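Local atomic coordinates of glucosamine kinase (Streptacidiphilus jiangxiensis, PDB entry 6HWJ), a protein that catalyses the ATP- and magnesium-dependent phosphorylation of D-glucosamine to D-glucosamine 6-phosphate, and acts less efficiently on glucose. Residues 346-351 with 425-430. Numbering follows the deposited sequence.
Sequences LDHVGR and DLSLTD
Asp347 OD1 is shared by two groups, one from each helix: Arg351 NE, one turn further along, bonds to it at 2.8 Å, and Ser427 OG, which also hydrogen-bonds to Val423 O one turn back in its own helix, lies 3.0 Å from it across the interface. The short serine side chain suits the place where the backbones come near, the CA atoms of Asp347 and Ser427 being 6.8 Å apart. The long arginine bends at chi2 (-57°), and its aliphatic part packs on the leucine, Arg351 CD lying 3.8 Å from Leu426 CB, while the charged end goes on to a second carboxylate. Arg351 NH2 donates nearly straight (164°) to Asp430 OD2 at 2.8 Å, meeting that oxygen from above the carboxylate plane, while NH1 adds a weak bond. Leu426 O lies over one guanidinium face. A water links Arg351 NH2 to Ser427 O. Asp347 OD2 is also paired with Arg402, and Asp430 OD1 with Arg366. The His348 ring turns its CD2 edge to Ser427 OG, while NE2 bonds to Glu406. This Asp-Arg-Asp salt-bridge network, buried at Asp347 and Arg351 and reaching the surface at Asp430, joins helices 335-356 and 422-431 next to the glucosamine site, where His348 touches the substrate-binding Glu409.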
# COMPACT_ATOMS: atom_id res chain seq x y z
N LEU A 346 8.93 5.48 11.87
CA LEU A 346 10.32 5.69 12.28
C LEU A 346 10.46 5.67 13.79
O LEU A 346 11.40 5.07 14.33
CB LEU A 346 10.84 7.01 11.72
CG LEU A 346 11.02 7.03 10.19
CD1 LEU A 346 11.32 8.42 9.69
CD2 LEU A 346 12.11 6.07 9.77
N ASP A 347 9.54 6.33 14.49
CA ASP A 347 9.50 6.23 15.95
C ASP A 347 9.43 4.76 16.38
O ASP A 347 10.18 4.31 17.25
CB ASP A 347 8.30 7.02 16.47
CG ASP A 347 8.25 7.12 17.96
OD1 ASP A 347 8.35 6.09 18.64
OD2 ASP A 347 8.11 8.24 18.47
N HIS A 348 8.53 4.00 15.76
CA HIS A 348 8.32 2.60 16.15
C HIS A 348 9.56 1.74 15.90
O HIS A 348 9.83 0.80 16.67
CB HIS A 348 7.12 2.05 15.42
CG HIS A 348 5.86 2.82 15.68
ND1 HIS A 348 4.73 2.70 14.91
CD2 HIS A 348 5.57 3.75 16.62
CE1 HIS A 348 3.79 3.51 15.37
NE2 HIS A 348 4.27 4.15 16.42
N VAL A 349 10.29 2.02 14.81
CA VAL A 349 11.55 1.34 14.56
C VAL A 349 12.48 1.49 15.75
O VAL A 349 13.09 0.53 16.20
CB VAL A 349 12.20 1.88 13.27
CG1 VAL A 349 13.65 1.39 13.15
CG2 VAL A 349 11.42 1.42 12.06
N GLY A 350 12.59 2.71 16.26
CA GLY A 350 13.41 2.95 17.42
C GLY A 350 12.92 2.19 18.63
O GLY A 350 13.73 1.64 19.39
N ARG A 351 11.60 2.15 18.84
CA ARG A 351 11.08 1.42 19.99
C ARG A 351 11.41 -0.06 19.88
O ARG A 351 11.75 -0.70 20.88
CB ARG A 351 9.56 1.61 20.11
CG ARG A 351 9.11 3.06 20.15
CD ARG A 351 9.73 3.85 21.26
NE ARG A 351 9.41 5.28 21.12
CZ ARG A 351 9.88 6.23 21.92
NH1 ARG A 351 10.68 5.92 22.94
NH2 ARG A 351 9.55 7.49 21.70
N ASP A 425 2.63 3.11 23.74
CA ASP A 425 2.82 3.63 25.08
C ASP A 425 4.08 4.50 25.15
O ASP A 425 4.04 5.63 25.66
CB ASP A 425 2.90 2.48 26.09
CG ASP A 425 3.09 2.97 27.52
OD1 ASP A 425 2.21 3.69 28.02
OD2 ASP A 425 4.12 2.62 28.13
N LEU A 426 5.20 3.99 24.65
CA LEU A 426 6.45 4.75 24.72
C LEU A 426 6.43 5.89 23.71
O LEU A 426 6.93 6.98 24.01
CB LEU A 426 7.64 3.82 24.49
CG LEU A 426 7.79 2.73 25.57
CD1 LEU A 426 8.92 1.77 25.24
CD2 LEU A 426 7.98 3.34 26.96
N SER A 427 5.85 5.68 22.53
CA SER A 427 5.75 6.75 21.55
C SER A 427 4.96 7.93 22.11
O SER A 427 5.42 9.08 22.07
CB SER A 427 5.07 6.24 20.27
OG SER A 427 5.73 5.12 19.76
N LEU A 428 3.76 7.66 22.66
CA LEU A 428 2.93 8.73 23.19
C LEU A 428 3.54 9.36 24.43
O LEU A 428 3.34 10.55 24.68
CB LEU A 428 1.52 8.23 23.52
CG LEU A 428 0.62 7.95 22.33
CD1 LEU A 428 -0.62 7.19 22.77
CD2 LEU A 428 0.23 9.24 21.63
N THR A 429 4.27 8.57 25.22
CA THR A 429 4.98 9.13 26.37
C THR A 429 5.92 10.25 25.94
O THR A 429 5.99 11.28 26.60
CB THR A 429 5.75 8.03 27.10
OG1 THR A 429 4.83 7.09 27.69
CG2 THR A 429 6.62 8.63 28.21
N ASP A 430 6.62 10.08 24.82
CA ASP A 430 7.51 11.12 24.32
C ASP A 430 6.78 12.18 23.50
O ASP A 430 7.26 13.32 23.43
CB ASP A 430 8.63 10.49 23.47
CG ASP A 430 9.69 9.80 24.31
OD1 ASP A 430 9.65 9.92 25.56
OD2 ASP A 430 10.59 9.15 23.73
O HOH W 1 7.55 9.64 20.35